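Local coordinates for protein GAF (Saccharomyces cerevisiae, PDB 1F5M) that catalyses the thioredoxin-dependent reduction of free L-methionine (R)-S-oxide to methionine and helps protect yeast against oxidative stress, at residues L19-I24 with G157-D162; N45-S50 with L82-G87; L52-Y57 with N65-Y70; V89-I94 with I123-E128; E128-I133 with L153-F158. One frame throughout, in Å; residues are numbered along the deposited sequence.

Contact 1 (L19-I24 with G157-D162); sequences LNKEEI and GFDHVD
K21, in the first turn of helix 21-36, reaches across the surface to D162, in the first turn of helix 160-176, and so ties together the starts of two helices, the second closed by a capping box. The charged contact comes first. With CG anti to the backbone N (chi1 -172°) and the rest of the chain extended, the lysine is long enough to bridge the gap, and its NZ meets D162 OD1 at 2.9 Å in a salt bridge, on the syn side and 31° out of the carboxylate plane. The same oxygen is hydrogen-bonded to Y57 OH. A water links K21 NZ to D159 OD1, bringing in a second acid.

The capping bonds hold both acids. D159 OD2 accepts from V161 N at 2.8 Å, and D162 OD2 accepts from D159 N at 2.9 Å; aspartate suits both places because its short arm folds back onto nearby N-H groups. An alanine in place of D162 would probably leave the K21 ammonium without its salt-bridge mate, Y57 OH without this partner and the capping box half undone.

The apolar part is slight: V161 and K21 meet tip to tip, V161 CG1 lying 3.8 Å from K21 CE.

Contact 2 (N45-S50 with L82-G87); sequences NLSNAS and LGPFQG
In this GAF domain helix 42-59 packs on the antiparallel sheet, and here its residues S47 and S50 press against P84 and the backbone that follows it in strand 79-85. The two short segments run 50° apart, and their axes come within 6.9 Å, a close approach that suits small side chains. S47 OG lies 3.2 Å from P84 CG, at the rim of the proline ring; its hydrogen bond is to V43 O, one turn back, and a weak one goes to G83 O of the second subunit. L46 adds an apolar touch, its CB 4.2 Å from P84 CG. F85 points away from the helix and stacks on W66, so that its backbone is what the helix meets: S50 CB sits 3.8 Å from F85 CA. Beyond it, Q86 CG comes 3.3 Å from S50 O. The chi1 of S50, 72°, places OG between the backbone N and the carbonyl carbon, and S50 OG donates to S47 O at 2.8 Å, tilted 28° from that carbonyl plane.

Contact 3 (L52-Y57 with N65-Y70); sequences LIWHAY and NWAGFY
I53 and W54 of helix 42-59 meet A67 of strand 64-72, the small residue that lets helix and sheet come close. I53 CG2 touches A67 CB at 3.7 Å, and W54 CB lies 4.2 Å from the same methyl. The other branch of I53 reaches F69, with CD1 3.9 Å from F69 CZ, the two side chains crossing obliquely. W54 carries its CG anti to the backbone N (chi1 173°), and the six-membered end of its indole reaches the N65-W66 peptide, CZ3 standing 3.6 Å from N65 C.

Outward, N65 and W66 form a classic beta bulge opposite D151, and N65 ND2 is hydrogen-bonded to T129 OG1 and D126 OD2, which helps hold the corner at N65, beside the end of the indole. Q86 packs on W54 as well. An alanine in place of W54 would keep the touch on A67 but would probably open a gap beside the bulge and leave Q86 without the indole it rests on.

The side chains meet through apolar, non-directional contacts, and the indole lies against a peptide; fit of shape rather than polar bonds probably governs the spacing.

Contact 4 (V89-I94 with I123-E128); sequences VACQMI and IACDGE
C91 is bonded covalently to C125, and its short side chain carries the contact. Its CB already lies 3.1 Å from C125 SG. The next atom, C91 SG, closes the disulfide to C125 SG at 2.1 Å, with a chi3 of -123°, somewhat wider than the roughly 90° such bonds favour. Besides its mate, C91 SG touches I123 CG2 at 3.9 Å.

The bridge is flanked by apolar groups. On the other half-cystine, C125 CB rests 3.9 Å from A90 CB, the small methyl lying close beside the bridge. I94 and I123 lie alongside each other, pointing opposite ways, with I94 CG2 4.0 Å from I123 CD1. The carbonyl of C91 is hydrogen-bonded to Y70 OH, and A90 O to N48 ND2 of the second subunit.

The bond joins two loops, one leading into strand 93-95, outermost in the sheet of this chain, and one running toward strand 131-138. In an enzyme whose reaction ends with thioredoxin as the oxidised partner, a disulfide here is consistent with an oxidised state that thioredoxin could reduce, leaving two neighbouring thiols.

Contact 5 (E128-I133 with L153-F158); sequences ETKSEI and LDYEGF
S131 has a chi1 of 58°, which puts OG between its backbone N and carbonyl carbon, turned to the loop 153-158. There S131 OG donates to D154 O at a short 2.5 Å, in the carbonyl plane, and accepts from G157 N at 3.0 Å, so that one small hydroxyl serves two peptide groups of the loop. Glycine suits position 157, since a CB there would be tight against that hydroxyl.

I133 has CG1 anti to the backbone N (chi1 -178°), leaving the CG2 methyl to stand over the centre of the F158 ring, a CH-pi contact with I133 CG2 3.6 Å from the ring centroid. The extended K130 chain runs over one face of Y155, with CD 3.8 Å from the centroid of that ring and displaced from its centre. L153 CD2 touches E128 CB at 3.7 Å.

K130 and S131 face C152 together, a classic beta bulge at the start of strand 131-138, where the loop leaving its antiparallel neighbour 144-152 folds back over it in the GAF-domain sheet.

How the contacts relate
Contacts 2 and 3 are buried and share helix 42-59, laid on neighbouring strands of one sheet; small residues and hydrocarbon let helix and sheet come close. Contact 1 is at the surface and turns to charge and water, yet it reaches the core helix through Y57, whose hydroxyl bonds to D162. Contacts 4 and 5 are partly buried and share E128 in sequence: one is covalent, the other joins hydroxyl bonds to CH-pi packing. N65 ties contact 3 to both, through D126 and T129. Contact 5 shares G157 and F158 with contact 1, so that one loop, leaving strand 144-152, serves both and runs into the helix cap. Contacts 2, 3 and 4 also touch the second subunit, whereas 1 and 5 do not.

Contact 1 (L19-I24 with G157-D162)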
# COMPACT_ATOMS: atom_id res chain seq x y z
N LEU B 19 4.67 -3.25 -24.55
CA LEU B 19 5.81 -4.11 -24.24
C LEU B 19 5.16 -5.48 -24.03
O LEU B 19 4.00 -5.55 -23.60
CB LEU B 19 6.47 -3.70 -22.94
CG LEU B 19 7.02 -2.28 -22.81
CD1 LEU B 19 7.53 -2.09 -21.38
CD2 LEU B 19 8.14 -2.07 -23.84
N ASN B 20 5.88 -6.56 -24.35
CA ASN B 20 5.33 -7.90 -24.15
C ASN B 20 5.56 -8.32 -22.69
O ASN B 20 6.43 -7.78 -22.02
CB ASN B 20 6.02 -8.89 -25.08
CG ASN B 20 7.53 -8.91 -24.92
OD1 ASN B 20 8.26 -8.78 -25.91
ND2 ASN B 20 8.02 -9.08 -23.70
N LYS B 21 4.78 -9.29 -22.22
CA LYS B 21 4.87 -9.73 -20.84
C LYS B 21 6.28 -10.03 -20.29
O LYS B 21 6.60 -9.63 -19.16
CB LYS B 21 3.93 -10.94 -20.65
CG LYS B 21 3.78 -11.38 -19.18
CD LYS B 21 2.66 -12.38 -19.06
CE LYS B 21 2.38 -12.71 -17.60
NZ LYS B 21 1.18 -13.61 -17.49
N GLU B 22 7.14 -10.71 -21.05
CA GLU B 22 8.48 -10.98 -20.53
C GLU B 22 9.22 -9.69 -20.25
O GLU B 22 9.90 -9.57 -19.23
CB GLU B 22 9.28 -11.86 -21.51
CG GLU B 22 8.53 -13.16 -21.94
CD GLU B 22 7.85 -13.92 -20.77
OE1 GLU B 22 8.59 -14.45 -19.90
OE2 GLU B 22 6.58 -14.01 -20.74
N GLU B 23 9.10 -8.71 -21.14
CA GLU B 23 9.78 -7.41 -20.95
C GLU B 23 9.29 -6.71 -19.68
O GLU B 23 10.09 -6.18 -18.90
CB GLU B 23 9.50 -6.45 -22.11
CG GLU B 23 10.10 -6.81 -23.45
CD GLU B 23 9.92 -5.69 -24.47
OE1 GLU B 23 8.75 -5.31 -24.76
OE2 GLU B 23 10.95 -5.17 -24.98
N ILE B 24 7.97 -6.66 -19.53
CA ILE B 24 7.34 -6.01 -18.40
C ILE B 24 7.76 -6.63 -17.07
O ILE B 24 8.09 -5.94 -16.11
CB ILE B 24 5.80 -6.06 -18.55
CG1 ILE B 24 5.39 -5.22 -19.76
CG2 ILE B 24 5.11 -5.58 -17.28
CD1 ILE B 24 3.90 -5.19 -19.99
N GLY B 157 -7.13 -16.01 -14.24
CA GLY B 157 -6.29 -14.88 -14.59
C GLY B 157 -4.78 -15.10 -14.56
O GLY B 157 -4.06 -14.30 -15.12
N PHE B 158 -4.31 -16.19 -13.93
CA PHE B 158 -2.86 -16.47 -13.77
C PHE B 158 -2.35 -17.82 -14.27
O PHE B 158 -3.11 -18.80 -14.35
CB PHE B 158 -2.50 -16.33 -12.30
CG PHE B 158 -2.97 -15.06 -11.69
CD1 PHE B 158 -4.12 -15.03 -10.91
CD2 PHE B 158 -2.29 -13.87 -11.93
CE1 PHE B 158 -4.60 -13.82 -10.36
CE2 PHE B 158 -2.74 -12.65 -11.41
CZ PHE B 158 -3.91 -12.62 -10.62
N ASP B 159 -1.05 -17.90 -14.57
CA ASP B 159 -0.47 -19.14 -15.06
C ASP B 159 0.96 -19.30 -14.50
O ASP B 159 1.42 -18.46 -13.71
CB ASP B 159 -0.46 -19.14 -16.59
CG ASP B 159 0.37 -18.01 -17.17
OD1 ASP B 159 -0.01 -17.44 -18.22
OD2 ASP B 159 1.41 -17.70 -16.59
N HIS B 160 1.66 -20.34 -14.91
CA HIS B 160 3.00 -20.55 -14.35
C HIS B 160 4.12 -19.56 -14.72
O HIS B 160 5.20 -19.64 -14.15
CB HIS B 160 3.44 -21.99 -14.58
CG HIS B 160 2.73 -22.96 -13.70
ND1 HIS B 160 1.42 -23.33 -13.91
CD2 HIS B 160 3.09 -23.52 -12.52
CE1 HIS B 160 1.01 -24.08 -12.91
NE2 HIS B 160 2.00 -24.21 -12.05
N VAL B 161 3.88 -18.68 -15.70
CA VAL B 161 4.87 -17.66 -16.01
C VAL B 161 4.77 -16.63 -14.86
O VAL B 161 5.76 -16.04 -14.46
CB VAL B 161 4.55 -16.90 -17.34
CG1 VAL B 161 5.09 -15.42 -17.27
CG2 VAL B 161 5.19 -17.64 -18.51
N ASP B 162 3.56 -16.42 -14.34
CA ASP B 162 3.37 -15.49 -13.23
C ASP B 162 4.08 -16.05 -12.00
O ASP B 162 4.73 -15.32 -11.25
CB ASP B 162 1.88 -15.35 -12.93
CG ASP B 162 1.13 -14.73 -14.09
OD1 ASP B 162 1.67 -13.74 -14.62
OD2 ASP B 162 0.04 -15.23 -14.45
O HOH W 1 1.40 -15.61 -19.07

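Contact 2 (N45-S50 with L82-G87)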
# COMPACT_ATOMS: atom_id res chain seq x y z
N ASN B 45 10.08 -1.35 1.17
CA ASN B 45 10.34 -2.21 0.04
C ASN B 45 9.09 -2.94 -0.44
O ASN B 45 8.87 -3.02 -1.65
CB ASN B 45 11.46 -3.19 0.37
CG ASN B 45 12.83 -2.50 0.51
OD1 ASN B 45 13.05 -1.43 -0.04
ND2 ASN B 45 13.74 -3.12 1.26
N LEU B 46 8.26 -3.46 0.46
CA LEU B 46 7.04 -4.12 -0.02
C LEU B 46 6.01 -3.13 -0.48
O LEU B 46 5.20 -3.46 -1.32
CB LEU B 46 6.40 -5.04 1.03
CG LEU B 46 7.21 -6.25 1.45
CD1 LEU B 46 6.33 -7.27 2.17
CD2 LEU B 46 7.86 -6.84 0.22
N SER B 47 6.02 -1.90 0.04
CA SER B 47 5.04 -0.95 -0.44
C SER B 47 5.31 -0.60 -1.89
O SER B 47 4.38 -0.52 -2.65
CB SER B 47 5.07 0.33 0.41
OG SER B 47 4.60 0.02 1.72
N ASN B 48 6.56 -0.32 -2.26
CA ASN B 48 6.85 -0.01 -3.66
C ASN B 48 6.65 -1.28 -4.49
O ASN B 48 6.14 -1.23 -5.62
CB ASN B 48 8.27 0.51 -3.83
CG ASN B 48 8.33 2.03 -3.64
OD1 ASN B 48 7.35 2.70 -3.88
ND2 ASN B 48 9.47 2.55 -3.25
N ALA B 49 7.01 -2.40 -3.92
CA ALA B 49 6.76 -3.65 -4.66
C ALA B 49 5.28 -3.80 -5.03
O ALA B 49 4.95 -4.14 -6.18
CB ALA B 49 7.19 -4.81 -3.83
N SER B 50 4.37 -3.57 -4.07
CA SER B 50 2.96 -3.74 -4.37
C SER B 50 2.56 -2.83 -5.54
O SER B 50 1.78 -3.21 -6.39
CB SER B 50 2.09 -3.46 -3.12
OG SER B 50 2.05 -2.08 -2.80
N LEU B 82 -1.65 -8.65 7.63
CA LEU B 82 -1.79 -7.80 6.44
C LEU B 82 -0.63 -6.79 6.32
O LEU B 82 -0.35 -6.06 7.29
CB LEU B 82 -3.10 -7.00 6.52
CG LEU B 82 -3.87 -6.64 5.24
CD1 LEU B 82 -4.60 -5.33 5.44
CD2 LEU B 82 -3.01 -6.61 4.05
N GLY B 83 0.01 -6.76 5.14
CA GLY B 83 1.11 -5.85 4.84
C GLY B 83 0.67 -4.92 3.72
O GLY B 83 -0.53 -4.86 3.41
N PRO B 84 1.60 -4.17 3.08
CA PRO B 84 1.30 -3.23 1.98
C PRO B 84 0.63 -3.84 0.77
O PRO B 84 0.97 -4.97 0.31
CB PRO B 84 2.67 -2.64 1.63
CG PRO B 84 3.44 -2.73 2.92
CD PRO B 84 3.02 -4.12 3.44
N PHE B 85 -0.32 -3.09 0.22
CA PHE B 85 -1.03 -3.58 -0.94
C PHE B 85 -1.64 -2.47 -1.77
O PHE B 85 -1.80 -1.33 -1.29
CB PHE B 85 -2.17 -4.52 -0.51
CG PHE B 85 -3.33 -3.82 0.21
CD1 PHE B 85 -4.37 -3.22 -0.52
CD2 PHE B 85 -3.34 -3.71 1.60
CE1 PHE B 85 -5.43 -2.52 0.14
CE2 PHE B 85 -4.38 -3.02 2.28
CZ PHE B 85 -5.43 -2.42 1.55
N GLN B 86 -1.96 -2.79 -3.00
CA GLN B 86 -2.70 -1.87 -3.89
C GLN B 86 -4.06 -2.55 -4.07
O GLN B 86 -4.15 -3.77 -4.33
CB GLN B 86 -2.05 -1.68 -5.28
CG GLN B 86 -0.63 -1.22 -5.27
CD GLN B 86 -0.48 0.20 -4.73
OE1 GLN B 86 0.43 0.45 -3.93
NE2 GLN B 86 -1.32 1.12 -5.17
N GLY B 87 -5.13 -1.79 -3.94
CA GLY B 87 -6.46 -2.40 -4.10
C GLY B 87 -7.44 -2.00 -3.01
O GLY B 87 -7.24 -0.99 -2.33

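Contact 3 (L52-Y57 with N65-Y70)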
# COMPACT_ATOMS: atom_id res chain seq x y z
N LEU B 52 4.51 -1.86 -8.07
CA LEU B 52 5.16 -2.40 -9.27
C LEU B 52 4.26 -3.53 -9.81
O LEU B 52 3.86 -3.51 -11.00
CB LEU B 52 6.56 -2.98 -8.90
CG LEU B 52 7.69 -1.95 -8.71
CD1 LEU B 52 9.04 -2.62 -8.33
CD2 LEU B 52 7.84 -1.16 -10.04
N ILE B 53 3.86 -4.42 -8.92
CA ILE B 53 3.03 -5.58 -9.32
C ILE B 53 1.68 -5.13 -9.87
O ILE B 53 1.27 -5.58 -10.94
CB ILE B 53 2.81 -6.50 -8.12
CG1 ILE B 53 4.16 -7.08 -7.68
CG2 ILE B 53 1.81 -7.63 -8.46
CD1 ILE B 53 4.12 -7.72 -6.33
N TRP B 54 1.06 -4.18 -9.19
CA TRP B 54 -0.25 -3.68 -9.56
C TRP B 54 -0.22 -3.13 -11.00
O TRP B 54 -1.02 -3.52 -11.84
CB TRP B 54 -0.70 -2.54 -8.59
CG TRP B 54 -2.00 -1.89 -9.08
CD1 TRP B 54 -2.14 -0.96 -10.06
CD2 TRP B 54 -3.31 -2.23 -8.67
NE1 TRP B 54 -3.46 -0.70 -10.30
CE2 TRP B 54 -4.21 -1.46 -9.45
CE3 TRP B 54 -3.84 -3.13 -7.72
CZ2 TRP B 54 -5.61 -1.56 -9.31
CZ3 TRP B 54 -5.23 -3.23 -7.58
CH2 TRP B 54 -6.10 -2.43 -8.38
N HIS B 55 0.70 -2.19 -11.25
CA HIS B 55 0.80 -1.58 -12.56
C HIS B 55 1.23 -2.53 -13.66
O HIS B 55 0.78 -2.38 -14.80
CB HIS B 55 1.72 -0.37 -12.47
CG HIS B 55 1.13 0.75 -11.68
ND1 HIS B 55 0.19 1.63 -12.20
CD2 HIS B 55 1.23 1.06 -10.36
CE1 HIS B 55 -0.26 2.42 -11.24
NE2 HIS B 55 0.36 2.08 -10.11
N ALA B 56 2.11 -3.46 -13.35
CA ALA B 56 2.52 -4.44 -14.36
C ALA B 56 1.29 -5.23 -14.85
O ALA B 56 1.05 -5.37 -16.07
CB ALA B 56 3.54 -5.43 -13.80
N TYR B 57 0.52 -5.75 -13.91
CA TYR B 57 -0.64 -6.52 -14.33
C TYR B 57 -1.71 -5.69 -15.02
O TYR B 57 -2.41 -6.20 -15.90
CB TYR B 57 -1.24 -7.32 -13.17
CG TYR B 57 -0.44 -8.58 -12.98
CD1 TYR B 57 0.69 -8.59 -12.17
CD2 TYR B 57 -0.71 -9.71 -13.77
CE1 TYR B 57 1.55 -9.68 -12.15
CE2 TYR B 57 0.14 -10.81 -13.76
CZ TYR B 57 1.28 -10.79 -12.95
OH TYR B 57 2.20 -11.80 -12.99
N ASN B 65 -7.64 -6.76 -9.03
CA ASN B 65 -8.28 -5.92 -8.03
C ASN B 65 -7.47 -5.90 -6.74
O ASN B 65 -7.81 -5.19 -5.81
CB ASN B 65 -9.73 -6.34 -7.72
CG ASN B 65 -9.90 -7.83 -7.44
OD1 ASN B 65 -9.52 -8.68 -8.24
ND2 ASN B 65 -10.54 -8.15 -6.32
N TRP B 66 -6.37 -6.64 -6.69
CA TRP B 66 -5.57 -6.57 -5.48
C TRP B 66 -4.20 -7.09 -5.74
O TRP B 66 -4.04 -8.10 -6.46
CB TRP B 66 -6.20 -7.40 -4.39
CG TRP B 66 -5.94 -6.93 -3.02
CD1 TRP B 66 -6.67 -6.00 -2.33
CD2 TRP B 66 -4.92 -7.39 -2.12
NE1 TRP B 66 -6.19 -5.87 -1.06
CE2 TRP B 66 -5.12 -6.70 -0.89
CE3 TRP B 66 -3.89 -8.32 -2.21
CZ2 TRP B 66 -4.32 -6.91 0.23
CZ3 TRP B 66 -3.08 -8.54 -1.08
CH2 TRP B 66 -3.31 -7.83 0.12
N ALA B 67 -3.19 -6.38 -5.22
CA ALA B 67 -1.82 -6.85 -5.37
C ALA B 67 -1.14 -6.41 -4.14
O ALA B 67 -1.01 -5.18 -3.87
CB ALA B 67 -1.14 -6.27 -6.64
N GLY B 68 -0.65 -7.38 -3.37
CA GLY B 68 -0.02 -7.01 -2.12
C GLY B 68 0.61 -8.11 -1.35
O GLY B 68 0.91 -9.20 -1.89
N PHE B 69 0.81 -7.86 -0.06
CA PHE B 69 1.50 -8.80 0.81
C PHE B 69 0.90 -9.06 2.20
O PHE B 69 0.18 -8.20 2.76
CB PHE B 69 2.94 -8.34 1.11
CG PHE B 69 3.77 -8.05 -0.12
CD1 PHE B 69 3.62 -6.84 -0.84
CD2 PHE B 69 4.64 -9.03 -0.62
CE1 PHE B 69 4.31 -6.63 -2.05
CE2 PHE B 69 5.34 -8.82 -1.84
CZ PHE B 69 5.16 -7.63 -2.55
N TYR B 70 1.27 -10.23 2.76
CA TYR B 70 0.95 -10.62 4.14
C TYR B 70 2.32 -11.04 4.67
O TYR B 70 3.14 -11.50 3.91
CB TYR B 70 -0.01 -11.80 4.23
CG TYR B 70 -1.45 -11.37 4.05
CD1 TYR B 70 -1.99 -11.16 2.77
CD2 TYR B 70 -2.26 -11.11 5.16
CE1 TYR B 70 -3.27 -10.70 2.61
CE2 TYR B 70 -3.57 -10.64 4.99
CZ TYR B 70 -4.07 -10.44 3.73
OH TYR B 70 -5.37 -9.96 3.54

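Contact 4 (V89-I94 with I123-E128)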
# COMPACT_ATOMS: atom_id res chain seq x y z
N VAL B 89 -9.68 -2.46 0.61
CA VAL B 89 -9.49 -2.92 2.00
C VAL B 89 -9.58 -4.48 2.07
O VAL B 89 -10.40 -5.11 1.41
CB VAL B 89 -10.54 -2.19 2.89
CG1 VAL B 89 -10.69 -2.85 4.25
CG2 VAL B 89 -10.07 -0.70 3.09
N ALA B 90 -8.71 -5.08 2.90
CA ALA B 90 -8.58 -6.52 3.00
C ALA B 90 -8.50 -7.05 4.43
O ALA B 90 -8.32 -6.28 5.38
CB ALA B 90 -7.33 -6.94 2.25
N CYS B 91 -8.60 -8.38 4.52
CA CYS B 91 -8.56 -9.11 5.79
C CYS B 91 -7.22 -8.82 6.49
O CYS B 91 -6.16 -8.78 5.86
CB CYS B 91 -8.72 -10.62 5.51
SG CYS B 91 -9.94 -11.12 4.24
N GLN B 92 -7.29 -8.61 7.80
CA GLN B 92 -6.13 -8.27 8.63
C GLN B 92 -5.22 -9.41 9.06
O GLN B 92 -4.01 -9.22 9.28
CB GLN B 92 -6.62 -7.52 9.88
CG GLN B 92 -7.52 -6.33 9.58
CD GLN B 92 -9.00 -6.65 9.68
OE1 GLN B 92 -9.45 -7.75 9.27
NE2 GLN B 92 -9.77 -5.70 10.23
N MET B 93 -5.77 -10.61 9.17
CA MET B 93 -4.95 -11.70 9.62
C MET B 93 -5.44 -12.96 8.98
O MET B 93 -6.63 -13.11 8.78
CB MET B 93 -5.07 -11.78 11.16
CG MET B 93 -4.38 -12.95 11.83
SD MET B 93 -4.50 -12.78 13.67
CE MET B 93 -3.91 -10.97 13.90
N ILE B 94 -4.52 -13.85 8.62
CA ILE B 94 -4.88 -15.14 8.05
C ILE B 94 -4.06 -16.22 8.76
O ILE B 94 -2.86 -16.05 8.97
CB ILE B 94 -4.60 -15.21 6.55
CG1 ILE B 94 -5.50 -14.21 5.82
CG2 ILE B 94 -4.98 -16.65 5.99
CD1 ILE B 94 -5.04 -13.89 4.42
N ILE B 123 -10.88 -17.56 1.74
CA ILE B 123 -11.18 -16.45 2.66
C ILE B 123 -11.21 -15.27 1.74
O ILE B 123 -10.16 -14.83 1.27
CB ILE B 123 -10.03 -16.30 3.74
CG1 ILE B 123 -9.98 -17.57 4.58
CG2 ILE B 123 -10.24 -15.03 4.58
CD1 ILE B 123 -8.85 -17.65 5.58
N ALA B 124 -12.43 -14.82 1.39
CA ALA B 124 -12.59 -13.69 0.49
C ALA B 124 -12.51 -12.34 1.22
O ALA B 124 -13.30 -12.08 2.15
CB ALA B 124 -13.95 -13.80 -0.22
N CYS B 125 -11.58 -11.49 0.81
CA CYS B 125 -11.48 -10.13 1.39
C CYS B 125 -12.34 -9.25 0.44
O CYS B 125 -13.01 -8.29 0.84
CB CYS B 125 -10.01 -9.66 1.44
SG CYS B 125 -8.98 -10.81 2.41
N ASP B 126 -12.33 -9.61 -0.83
CA ASP B 126 -13.12 -8.90 -1.85
C ASP B 126 -14.08 -9.94 -2.42
O ASP B 126 -13.65 -10.97 -2.99
CB ASP B 126 -12.22 -8.34 -2.97
CG ASP B 126 -13.00 -7.41 -3.95
OD1 ASP B 126 -14.21 -7.65 -4.22
OD2 ASP B 126 -12.39 -6.43 -4.48
N GLY B 127 -15.38 -9.71 -2.25
CA GLY B 127 -16.34 -10.65 -2.77
C GLY B 127 -16.29 -10.79 -4.28
O GLY B 127 -16.86 -11.74 -4.82
N GLU B 128 -15.62 -9.87 -4.99
CA GLU B 128 -15.58 -9.99 -6.47
C GLU B 128 -14.39 -10.74 -7.01
O GLU B 128 -14.26 -10.90 -8.22
CB GLU B 128 -15.60 -8.63 -7.14
CG GLU B 128 -16.98 -8.12 -7.34
CD GLU B 128 -17.10 -6.74 -6.77
OE1 GLU B 128 -17.00 -5.73 -7.53
OE2 GLU B 128 -17.26 -6.68 -5.52

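Contact 5 (E128-I133 with L153-F158)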
# COMPACT_ATOMS: atom_id res chain seq x y z
N GLU B 128 -15.62 -9.87 -4.99
CA GLU B 128 -15.58 -9.99 -6.47
C GLU B 128 -14.39 -10.74 -7.01
O GLU B 128 -14.26 -10.90 -8.22
CB GLU B 128 -15.60 -8.63 -7.14
CG GLU B 128 -16.98 -8.12 -7.34
CD GLU B 128 -17.10 -6.74 -6.77
OE1 GLU B 128 -17.00 -5.73 -7.53
OE2 GLU B 128 -17.26 -6.68 -5.52
N THR B 129 -13.50 -11.18 -6.12
CA THR B 129 -12.34 -11.86 -6.58
C THR B 129 -12.79 -13.20 -7.18
O THR B 129 -13.58 -13.91 -6.56
CB THR B 129 -11.33 -12.08 -5.40
OG1 THR B 129 -10.80 -10.81 -4.97
CG2 THR B 129 -10.16 -12.96 -5.87
N LYS B 130 -12.30 -13.54 -8.37
CA LYS B 130 -12.64 -14.83 -8.99
C LYS B 130 -11.45 -15.75 -9.13
O LYS B 130 -11.61 -16.96 -9.14
CB LYS B 130 -13.29 -14.64 -10.37
CG LYS B 130 -14.79 -14.42 -10.29
CD LYS B 130 -15.35 -14.00 -11.66
CE LYS B 130 -16.87 -13.77 -11.44
NZ LYS B 130 -17.53 -13.33 -12.68
N SER B 131 -10.26 -15.19 -9.32
CA SER B 131 -9.08 -16.03 -9.42
C SER B 131 -8.01 -15.37 -8.63
O SER B 131 -8.11 -14.18 -8.35
CB SER B 131 -8.63 -16.31 -10.88
OG SER B 131 -8.35 -15.16 -11.62
N GLU B 132 -6.98 -16.15 -8.26
CA GLU B 132 -5.93 -15.66 -7.37
C GLU B 132 -4.62 -16.47 -7.47
O GLU B 132 -4.61 -17.66 -7.85
CB GLU B 132 -6.48 -15.72 -5.91
CG GLU B 132 -5.61 -15.07 -4.81
CD GLU B 132 -6.26 -15.00 -3.39
OE1 GLU B 132 -5.58 -14.59 -2.41
OE2 GLU B 132 -7.46 -15.35 -3.21
N ILE B 133 -3.52 -15.80 -7.18
CA ILE B 133 -2.20 -16.45 -7.16
C ILE B 133 -1.48 -15.98 -5.92
O ILE B 133 -1.43 -14.76 -5.59
CB ILE B 133 -1.37 -16.14 -8.43
CG1 ILE B 133 -0.03 -16.89 -8.38
CG2 ILE B 133 -1.13 -14.63 -8.55
CD1 ILE B 133 0.72 -16.95 -9.70
N LEU B 153 -10.31 -10.17 -11.10
CA LEU B 153 -11.77 -10.13 -11.24
C LEU B 153 -12.34 -11.18 -12.17
O LEU B 153 -13.54 -11.40 -12.15
CB LEU B 153 -12.23 -8.76 -11.72
CG LEU B 153 -11.97 -7.65 -10.69
CD1 LEU B 153 -12.36 -6.31 -11.28
CD2 LEU B 153 -12.76 -7.91 -9.45
N ASP B 154 -11.49 -11.79 -13.00
CA ASP B 154 -11.96 -12.85 -13.91
C ASP B 154 -11.40 -14.19 -13.45
O ASP B 154 -10.38 -14.23 -12.75
CB ASP B 154 -11.47 -12.63 -15.36
CG ASP B 154 -11.90 -11.27 -15.96
OD1 ASP B 154 -13.09 -10.90 -15.86
OD2 ASP B 154 -11.03 -10.59 -16.57
N TYR B 155 -12.05 -15.29 -13.84
CA TYR B 155 -11.53 -16.62 -13.55
C TYR B 155 -10.28 -16.81 -14.41
O TYR B 155 -10.09 -16.09 -15.39
CB TYR B 155 -12.53 -17.73 -13.98
CG TYR B 155 -13.85 -17.74 -13.25
CD1 TYR B 155 -15.02 -17.32 -13.87
CD2 TYR B 155 -13.92 -18.10 -11.91
CE1 TYR B 155 -16.23 -17.25 -13.19
CE2 TYR B 155 -15.13 -18.03 -11.22
CZ TYR B 155 -16.28 -17.60 -11.88
OH TYR B 155 -17.45 -17.43 -11.18
N GLU B 156 -9.43 -17.76 -14.04
CA GLU B 156 -8.25 -18.08 -14.83
C GLU B 156 -7.37 -16.89 -15.18
O GLU B 156 -6.89 -16.75 -16.32
CB GLU B 156 -8.70 -18.78 -16.13
CG GLU B 156 -9.45 -20.11 -15.93
CD GLU B 156 -10.47 -20.42 -17.07
OE1 GLU B 156 -11.37 -21.28 -16.86
OE2 GLU B 156 -10.38 -19.82 -18.17
N GLY B 157 -7.13 -16.01 -14.24
CA GLY B 157 -6.29 -14.88 -14.59
C GLY B 157 -4.78 -15.10 -14.56
O GLY B 157 -4.06 -14.30 -15.12
N PHE B 158 -4.31 -16.19 -13.93
CA PHE B 158 -2.86 -16.47 -13.77
C PHE B 158 -2.35 -17.82 -14.27
O PHE B 158 -3.11 -18.80 -14.35
CB PHE B 158 -2.50 -16.33 -12.30
CG PHE B 158 -2.97 -15.06 -11.69
CD1 PHE B 158 -4.12 -15.03 -10.91
CD2 PHE B 158 -2.29 -13.87 -11.93
CE1 PHE B 158 -4.60 -13.82 -10.36
CE2 PHE B 158 -2.74 -12.65 -11.41
CZ PHE B 158 -3.91 -12.62 -10.62
O HOH W 2 -15.27 -10.33 -10.33